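Local coordinates for protein toll-like receptor 13 (Mus musculus, PDB 4Z0C) that senses bacterial 23S ribosomal RNA as an innate immune receptor, binding single-stranded RNA through its leucine-rich-repeat ectodomain and signalling via MYD88 and TRAF6 to NF-kappa-B, at residues F487-F492 / Y518-L524; Y510-L516 / Q540-F546. All coordinates share one frame; numbering follows the deposited sequence.

Contact 1 of 2, residues F487-F492 / Y518-L524; sequences FHEHLF and YPPFIKL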
loop_
_atom_site.group_PDB
_atom_site.type_symbol
_atom_site.label_atom_id
_atom_site.label_comp_id
_atom_site.label_asym_id
_atom_site.label_seq_id
_atom_site.Cartn_x
_atom_site.Cartn_y
_atom_site.Cartn_z
ATOM N N PHE A 487 9.736 -11.727 11.752
ATOM C CA PHE A 487 9.065 -12.213 12.960
ATOM C C PHE A 487 10.053 -12.586 14.062
ATOM O O PHE A 487 10.963 -13.373 13.841
ATOM C CB PHE A 487 8.237 -13.460 12.638
ATOM C CG PHE A 487 7.317 -13.307 11.458
ATOM C CD1 PHE A 487 6.099 -12.662 11.588
ATOM C CD2 PHE A 487 7.684 -13.801 10.210
ATOM C CE1 PHE A 487 5.250 -12.532 10.505
ATOM C CE2 PHE A 487 6.842 -13.669 9.120
ATOM C CZ PHE A 487 5.620 -13.031 9.269
ATOM N N HIS A 488 9.849 -12.044 15.256
ATOM C CA HIS A 488 10.681 -12.381 16.406
ATOM C C HIS A 488 10.392 -13.812 16.865
ATOM O O HIS A 488 9.327 -14.340 16.589
ATOM C CB HIS A 488 10.444 -11.397 17.554
ATOM C CG HIS A 488 11.134 -11.786 18.823
ATOM N ND1 HIS A 488 12.432 -11.420 19.109
ATOM C CD2 HIS A 488 10.719 -12.540 19.868
ATOM C CE1 HIS A 488 12.783 -11.921 20.281
ATOM N NE2 HIS A 488 11.762 -12.610 20.760
ATOM N N GLU A 489 11.352 -14.432 17.541
ATOM C CA GLU A 489 11.219 -15.797 18.064
ATOM C C GLU A 489 9.938 -16.082 18.848
ATOM O O GLU A 489 9.296 -17.114 18.659
ATOM C CB GLU A 489 12.417 -16.146 18.947
ATOM C CG GLU A 489 12.210 -17.425 19.739
ATOM C CD GLU A 489 13.337 -17.716 20.709
ATOM O OE1 GLU A 489 14.315 -16.933 20.745
ATOM O OE2 GLU A 489 13.234 -18.733 21.434
ATOM N N HIS A 490 9.586 -15.162 19.739
ATOM C CA HIS A 490 8.465 -15.341 20.651
ATOM C C HIS A 490 7.357 -14.342 20.352
ATOM O O HIS A 490 6.680 -13.859 21.264
ATOM C CB HIS A 490 8.912 -15.157 22.105
ATOM C CG HIS A 490 9.856 -16.212 22.589
ATOM N ND1 HIS A 490 9.826 -17.509 22.123
ATOM C CD2 HIS A 490 10.847 -16.165 23.513
ATOM C CE1 HIS A 490 10.766 -18.214 22.729
ATOM N NE2 HIS A 490 11.399 -17.422 23.576
ATOM N N LEU A 491 7.189 -14.022 19.076
ATOM C CA LEU A 491 6.168 -13.070 18.674
ATOM C C LEU A 491 4.769 -13.617 18.968
ATOM O O LEU A 491 3.944 -12.954 19.588
ATOM C CB LEU A 491 6.315 -12.751 17.184
ATOM C CG LEU A 491 5.232 -11.862 16.571
ATOM C CD1 LEU A 491 5.068 -10.588 17.378
ATOM C CD2 LEU A 491 5.548 -11.562 15.105
ATOM N N PHE A 492 4.525 -14.839 18.512
ATOM C CA PHE A 492 3.220 -15.482 18.592
ATOM C C PHE A 492 3.129 -16.473 19.746
ATOM O O PHE A 492 2.445 -17.489 19.637
ATOM C CB PHE A 492 2.901 -16.166 17.269
ATOM C CG PHE A 492 2.809 -15.215 16.111
ATOM C CD1 PHE A 492 1.973 -14.113 16.163
ATOM C CD2 PHE A 492 3.587 -15.403 14.981
ATOM C CE1 PHE A 492 1.892 -13.226 15.091
ATOM C CE2 PHE A 492 3.530 -14.509 13.909
ATOM C CZ PHE A 492 2.674 -13.440 13.948
ATOM N N TYR A 518 14.029 -19.621 13.791
ATOM C CA TYR A 518 12.709 -19.701 14.414
ATOM C C TYR A 518 11.606 -19.548 13.371
ATOM O O TYR A 518 11.293 -18.433 12.952
ATOM C CB TYR A 518 12.547 -18.629 15.495
ATOM C CG TYR A 518 13.692 -18.582 16.470
ATOM C CD1 TYR A 518 13.842 -19.567 17.441
ATOM C CD2 TYR A 518 14.627 -17.544 16.429
ATOM C CE1 TYR A 518 14.901 -19.528 18.341
ATOM C CE2 TYR A 518 15.683 -17.492 17.325
ATOM C CZ TYR A 518 15.815 -18.488 18.279
ATOM O OH TYR A 518 16.860 -18.451 19.176
ATOM N N PRO A 519 11.028 -20.673 12.935
ATOM C CA PRO A 519 9.851 -20.604 12.068
ATOM C C PRO A 519 8.809 -19.827 12.839
ATOM O O PRO A 519 8.569 -20.133 14.009
ATOM C CB PRO A 519 9.415 -22.058 11.944
ATOM C CG PRO A 519 10.599 -22.857 12.316
ATOM C CD PRO A 519 11.347 -22.050 13.327
ATOM N N PRO A 520 8.223 -18.810 12.203
ATOM C CA PRO A 520 7.352 -17.842 12.882
ATOM C C PRO A 520 6.001 -18.390 13.351
ATOM O O PRO A 520 5.457 -17.900 14.337
ATOM C CB PRO A 520 7.150 -16.764 11.820
ATOM C CG PRO A 520 7.392 -17.457 10.515
ATOM C CD PRO A 520 8.420 -18.499 10.775
ATOM N N PHE A 521 5.494 -19.423 12.692
ATOM C CA PHE A 521 4.170 -19.961 13.002
ATOM C C PHE A 521 4.262 -21.252 13.807
ATOM O O PHE A 521 3.292 -21.997 13.934
ATOM C CB PHE A 521 3.400 -20.178 11.703
ATOM C CG PHE A 521 3.437 -18.990 10.792
ATOM C CD1 PHE A 521 2.975 -17.752 11.231
ATOM C CD2 PHE A 521 3.975 -19.088 9.519
ATOM C CE1 PHE A 521 3.014 -16.641 10.398
ATOM C CE2 PHE A 521 4.025 -17.981 8.680
ATOM C CZ PHE A 521 3.532 -16.762 9.112
ATOM N N ILE A 522 5.442 -21.514 14.348
ATOM C CA ILE A 522 5.710 -22.791 15.000
ATOM C C ILE A 522 4.827 -23.080 16.231
ATOM O O ILE A 522 4.521 -24.233 16.518
ATOM C CB ILE A 522 7.226 -22.925 15.345
ATOM C CG1 ILE A 522 7.584 -24.373 15.664
ATOM C CG2 ILE A 522 7.611 -22.008 16.490
ATOM C CD1 ILE A 522 7.258 -25.304 14.551
ATOM N N LYS A 523 4.373 -22.044 16.924
ATOM C CA LYS A 523 3.547 -22.262 18.115
ATOM C C LYS A 523 2.032 -22.220 17.854
ATOM O O LYS A 523 1.234 -22.526 18.740
ATOM C CB LYS A 523 3.922 -21.284 19.236
ATOM C CG LYS A 523 4.756 -21.887 20.381
ATOM C CD LYS A 523 5.902 -22.783 19.893
ATOM C CE LYS A 523 5.571 -24.278 19.990
ATOM N NZ LYS A 523 5.446 -24.761 21.393
ATOM N N LEU A 524 1.640 -21.856 16.639
ATOM C CA LEU A 524 0.229 -21.730 16.320
ATOM C C LEU A 524 -0.391 -23.084 15.964
ATOM O O LEU A 524 -0.734 -23.342 14.809
ATOM C CB LEU A 524 0.048 -20.735 15.182
ATOM C CG LEU A 524 0.613 -19.349 15.475
ATOM C CD1 LEU A 524 0.450 -18.451 14.255
ATOM C CD2 LEU A 524 -0.025 -18.724 16.713
#
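Phe-492 wedges its ring against the turn at Pro-520, with its edge directed at the backbone carbonyl: CD2 lies 3.2 Å from Pro-520 O, close to the plane of the ring. Beyond this, the ring runs alongside that of Phe-521, both pointing the same way, with CE2 of Phe-492 4.1 Å from CE1 of Phe-521. At its base, CB of Phe-492 meets CD2 of Leu-524 at 3.9 Å. Leu-491, next to it in sequence, sets CG over the centre of one face. Phe-492 fills the phenylalanine position of the leucine-rich-repeat consensus in LRR 19, and the contact joins the return loops of two successive turns of the solenoid; Leu-501 of strand 500-502 also packs on Phe-492, Phe-521 and Leu-524. Toward the surface, Glu-489 lies across one face of the Tyr-518 ring. Its CG stands anti to the backbone N (chi1 168°) and the chain continues extended, which lays CG 3.6 Å from the ring centroid in a CH-pi contact and carries the carboxylate on over the phenol end, OE1 3.3 Å from Tyr-518 CZ. The carboxylate plane is stacked on the ring, only 7° from parallel. Pro-520 also packs on Phe-487, CB to CD2 3.4 Å, while Phe-521 turns its edge toward the face of Phe-487, planes at 59°.

Contact 2 of 2, residues Y510-L516 / Q540-F546; sequences YETTRTL and QVVPSNF. With nucleotides of chain D.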
loop_
_atom_site.group_PDB
_atom_site.type_symbol
_atom_site.label_atom_id
_atom_site.label_comp_id
_atom_site.label_asym_id
_atom_site.label_seq_id
_atom_site.Cartn_x
_atom_site.Cartn_y
_atom_site.Cartn_z
ATOM N N TYR A 510 11.423 -12.032 1.631
ATOM C CA TYR A 510 12.797 -12.524 1.731
ATOM C C TYR A 510 13.505 -12.430 0.376
ATOM O O TYR A 510 12.988 -12.911 -0.622
ATOM C CB TYR A 510 12.823 -13.953 2.267
ATOM C CG TYR A 510 12.222 -14.079 3.647
ATOM C CD1 TYR A 510 10.853 -14.228 3.818
ATOM C CD2 TYR A 510 13.026 -14.024 4.782
ATOM C CE1 TYR A 510 10.292 -14.334 5.083
ATOM C CE2 TYR A 510 12.477 -14.123 6.055
ATOM C CZ TYR A 510 11.111 -14.277 6.195
ATOM O OH TYR A 510 10.562 -14.386 7.448
ATOM N N GLU A 511 14.670 -11.782 0.336
ATOM C CA GLU A 511 15.374 -11.564 -0.930
ATOM C C GLU A 511 16.424 -12.631 -1.254
ATOM O O GLU A 511 17.147 -12.508 -2.233
ATOM C CB GLU A 511 16.015 -10.176 -0.977
ATOM C CG GLU A 511 15.041 -9.049 -0.797
ATOM C CD GLU A 511 15.524 -7.758 -1.420
ATOM O OE1 GLU A 511 16.757 -7.586 -1.598
ATOM O OE2 GLU A 511 14.664 -6.910 -1.736
ATOM N N THR A 512 16.490 -13.675 -0.438
ATOM C CA THR A 512 17.414 -14.775 -0.674
ATOM C C THR A 512 16.872 -16.041 0.001
ATOM O O THR A 512 15.901 -15.979 0.757
ATOM C CB THR A 512 18.826 -14.454 -0.125
ATOM O OG1 THR A 512 19.762 -15.463 -0.550
ATOM C CG2 THR A 512 18.802 -14.361 1.399
ATOM N N THR A 513 17.472 -17.188 -0.320
ATOM C CA THR A 513 17.142 -18.448 0.339
ATOM C C THR A 513 17.483 -18.417 1.824
ATOM O O THR A 513 18.583 -18.036 2.210
ATOM C CB THR A 513 17.865 -19.634 -0.335
ATOM O OG1 THR A 513 17.416 -19.745 -1.688
ATOM C CG2 THR A 513 17.579 -20.941 0.403
ATOM N N ARG A 514 16.540 -18.831 2.658
ATOM C CA ARG A 514 16.725 -18.780 4.105
ATOM C C ARG A 514 16.160 -20.034 4.732
ATOM O O ARG A 514 15.186 -20.593 4.240
ATOM C CB ARG A 514 16.021 -17.550 4.718
ATOM C CG ARG A 514 16.717 -16.216 4.474
ATOM C CD ARG A 514 17.879 -16.054 5.443
ATOM N NE ARG A 514 18.974 -15.250 4.904
ATOM C CZ ARG A 514 18.999 -13.923 4.886
ATOM N NH1 ARG A 514 17.981 -13.227 5.377
ATOM N NH2 ARG A 514 20.044 -13.292 4.380
ATOM N N THR A 515 16.794 -20.495 5.797
ATOM C CA THR A 515 16.173 -21.475 6.661
ATOM C C THR A 515 16.137 -20.801 8.014
ATOM O O THR A 515 17.176 -20.556 8.619
ATOM C CB THR A 515 16.951 -22.787 6.751
ATOM O OG1 THR A 515 17.069 -23.370 5.449
ATOM C CG2 THR A 515 16.235 -23.769 7.699
ATOM N N LEU A 516 14.942 -20.436 8.450
ATOM C CA LEU A 516 14.785 -19.658 9.663
ATOM C C LEU A 516 15.105 -20.455 10.921
ATOM O O LEU A 516 14.662 -21.594 11.086
ATOM C CB LEU A 516 13.377 -19.104 9.740
ATOM C CG LEU A 516 13.005 -18.204 8.573
ATOM C CD1 LEU A 516 11.610 -17.669 8.849
ATOM C CD2 LEU A 516 14.003 -17.072 8.454
ATOM N N GLN A 540 8.338 -13.102 -2.184
ATOM C CA GLN A 540 9.553 -13.554 -2.868
ATOM C C GLN A 540 10.027 -14.929 -2.418
ATOM O O GLN A 540 9.282 -15.908 -2.541
ATOM C CB GLN A 540 10.683 -12.511 -2.787
ATOM C CG GLN A 540 10.470 -11.386 -3.779
ATOM C CD GLN A 540 11.388 -10.217 -3.570
ATOM O OE1 GLN A 540 12.613 -10.350 -3.630
ATOM N NE2 GLN A 540 10.802 -9.049 -3.334
ATOM N N VAL A 541 11.262 -15.024 -1.932
ATOM C CA VAL A 541 11.794 -16.350 -1.634
ATOM C C VAL A 541 11.215 -16.842 -0.324
ATOM O O VAL A 541 11.575 -16.338 0.736
ATOM C CB VAL A 541 13.345 -16.385 -1.555
ATOM C CG1 VAL A 541 13.853 -17.843 -1.634
ATOM C CG2 VAL A 541 13.971 -15.517 -2.645
ATOM N N VAL A 542 10.288 -17.792 -0.384
ATOM C CA VAL A 542 9.722 -18.315 0.852
ATOM C C VAL A 542 10.764 -19.177 1.578
ATOM O O VAL A 542 11.287 -20.103 0.995
ATOM C CB VAL A 542 8.433 -19.119 0.608
ATOM C CG1 VAL A 542 7.955 -19.725 1.900
ATOM C CG2 VAL A 542 7.346 -18.229 -0.014
ATOM N N PRO A 543 11.075 -18.855 2.852
ATOM C CA PRO A 543 12.028 -19.668 3.623
ATOM C C PRO A 543 11.654 -21.141 3.567
ATOM O O PRO A 543 10.467 -21.462 3.502
ATOM C CB PRO A 543 11.875 -19.123 5.046
ATOM C CG PRO A 543 11.494 -17.701 4.842
ATOM C CD PRO A 543 10.585 -17.705 3.635
ATOM N N SER A 544 12.647 -22.017 3.613
ATOM C CA SER A 544 12.423 -23.435 3.339
ATOM C C SER A 544 11.610 -24.114 4.438
ATOM O O SER A 544 10.974 -25.137 4.197
ATOM C CB SER A 544 13.748 -24.176 3.099
ATOM O OG SER A 544 14.438 -24.362 4.317
ATOM N N ASN A 545 11.636 -23.549 5.641
ATOM C CA ASN A 545 10.864 -24.098 6.754
ATOM C C ASN A 545 9.776 -23.109 7.205
ATOM O O ASN A 545 9.348 -23.094 8.374
ATOM C CB ASN A 545 11.782 -24.414 7.931
ATOM C CG ASN A 545 12.519 -23.192 8.425
ATOM O OD1 ASN A 545 12.651 -22.204 7.696
ATOM N ND2 ASN A 545 12.973 -23.232 9.674
ATOM N N PHE A 546 9.327 -22.283 6.269
ATOM C CA PHE A 546 8.422 -21.206 6.615
ATOM C C PHE A 546 7.130 -21.672 7.278
ATOM O O PHE A 546 6.600 -20.966 8.148
ATOM C CB PHE A 546 8.117 -20.363 5.383
ATOM C CG PHE A 546 7.571 -18.999 5.703
ATOM C CD1 PHE A 546 8.333 -18.087 6.408
ATOM C CD2 PHE A 546 6.295 -18.629 5.281
ATOM C CE1 PHE A 546 7.843 -16.834 6.693
ATOM C CE2 PHE A 546 5.796 -17.375 5.548
ATOM C CZ PHE A 546 6.563 -16.477 6.267
ATOM P P C D 11 20.886 -14.440 -4.193
ATOM O OP1 C D 11 21.557 -14.950 -5.406
ATOM O OP2 C D 11 21.283 -14.933 -2.846
ATOM O "O5'" C D 11 20.978 -12.839 -4.230
ATOM C "C5'" C D 11 20.513 -12.040 -3.140
ATOM C "C4'" C D 11 20.701 -10.560 -3.405
ATOM O "O4'" C D 11 19.913 -10.162 -4.556
ATOM C "C3'" C D 11 20.247 -9.598 -2.308
ATOM O "O3'" C D 11 21.188 -9.446 -1.264
ATOM C "C2'" C D 11 20.018 -8.297 -3.068
ATOM O "O2'" C D 11 21.247 -7.616 -3.271
ATOM C "C1'" C D 11 19.518 -8.809 -4.421
ATOM N N1 C D 11 18.051 -8.689 -4.564
ATOM C C2 C D 11 17.621 -7.449 -5.014
ATOM O O2 C D 11 18.476 -6.588 -5.244
ATOM N N3 C D 11 16.307 -7.219 -5.199
ATOM C C4 C D 11 15.422 -8.171 -4.926
ATOM N N4 C D 11 14.135 -7.856 -5.137
ATOM C C5 C D 11 15.830 -9.454 -4.448
ATOM C C6 C D 11 17.145 -9.676 -4.281
ATOM P P C D 10 17.983 -12.933 -8.989
ATOM O OP1 C D 10 19.388 -13.030 -8.540
ATOM O OP2 C D 10 17.543 -13.697 -10.188
ATOM O "O5'" C D 10 17.064 -13.340 -7.759
ATOM C "C5'" C D 10 17.200 -12.664 -6.515
ATOM C "C4'" C D 10 17.455 -13.633 -5.395
ATOM O "O4'" C D 10 16.284 -14.483 -5.238
ATOM C "C3'" C D 10 18.652 -14.573 -5.595
ATOM O "O3'" C D 10 19.316 -14.775 -4.347
ATOM C "C2'" C D 10 17.992 -15.875 -6.043
ATOM O "O2'" C D 10 18.723 -17.035 -5.712
ATOM C "C1'" C D 10 16.665 -15.838 -5.282
ATOM N N1 C D 10 15.603 -16.607 -5.941
ATOM C C2 C D 10 15.234 -17.849 -5.402
ATOM O O2 C D 10 15.770 -18.267 -4.365
ATOM N N3 C D 10 14.285 -18.572 -6.023
ATOM C C4 C D 10 13.719 -18.118 -7.140
ATOM N N4 C D 10 12.779 -18.894 -7.703
ATOM C C5 C D 10 14.080 -16.863 -7.719
ATOM C C6 C D 10 15.016 -16.141 -7.091
ATOM P P C D 2 15.737 3.227 -1.946
ATOM O OP1 C D 2 16.530 2.638 -0.848
ATOM O OP2 C D 2 16.294 4.101 -3.021
ATOM O "O5'" C D 2 15.083 1.960 -2.671
ATOM C "C5'" C D 2 14.133 2.093 -3.726
ATOM C "C4'" C D 2 13.137 0.960 -3.726
ATOM O "O4'" C D 2 13.802 -0.297 -4.056
ATOM C "C3'" C D 2 12.431 0.732 -2.392
ATOM O "O3'" C D 2 11.084 0.359 -2.677
ATOM C "C2'" C D 2 13.171 -0.464 -1.810
ATOM O "O2'" C D 2 12.449 -1.204 -0.852
ATOM C "C1'" C D 2 13.490 -1.260 -3.071
ATOM N N1 C D 2 14.601 -2.200 -2.919
ATOM C C2 C D 2 14.264 -3.524 -2.620
ATOM O O2 C D 2 13.066 -3.822 -2.518
ATOM N N3 C D 2 15.245 -4.432 -2.450
ATOM C C4 C D 2 16.526 -4.051 -2.573
ATOM N N4 C D 2 17.487 -4.967 -2.400
ATOM C C5 C D 2 16.880 -2.710 -2.884
ATOM C C6 C D 2 15.903 -1.817 -3.043
HETATM O O HOH W 1 14.016 -17.507 1.951
#
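The return loops of LRR 20 and LRR 21 pair here beside bound single-stranded RNA in the TLR13 ectodomain. At the RNA end, Val-541 N donates to Tyr-510 O beside a single beta bridge between Tyr-510 and Gln-540. Glu-511 takes the N4 amino group of cytidine C2 of RNA chain D on OE1 in an almost straight bond (2.8 Å, 174°); its OE2 comes within 2.6 Å of N3 of that base, an approach of two acceptors that probably needs a proton between them. Gln-540 OE1 accepts from N4 of cytidine C11 of chain D at 3.3 Å, its NE2 being held by His-537 O, and Thr-512 OG1 donates to OP2 of C11. NH2 of Arg-514 makes a salt bridge to an RNA phosphate. Pro-543 CG stands over one face of the Tyr-510 ring, 3.5 Å from its centroid, a CH-pi contact. At the far end Asn-545 clasps the backbone of Leu-516, OD1 receiving its N-H and ND2 donating to Leu-516 O at 2.7 Å, in the carbonyl plane on a lone pair. Its CG, wedged between backbone N and carbonyl carbon (chi1 59°), points the amide there. Ser-544 N donates a hydrogen bond to Arg-514 O. Strand 540-541 edges a parallel sheet, next to strand 564-566.

Overall arrangement
Contacts 1 and 2 follow one another along the solenoid, each tying the return loop of one repeat to the next, and their segments alternate in sequence, 487-492, 510-516, 518-524, 540-546. Their centres are 15 Å apart, yet they pack directly. Phe-546 of contact 2 joins the aromatic cluster of contact 1: its ring meets Phe-521 edge-to-face, and its CZ lies 4.0 Å from CE2 of Phe-487. Nearer the surface, CG of Pro-519 rests 3.6 Å from ND2 of Asn-545. Only contact 2 reaches the RNA; the nearest atom of contact 1 is about 14 Å from it, and 487-492 and 518-524 are plain inter-repeat packing, one step along the solenoid from contact 2.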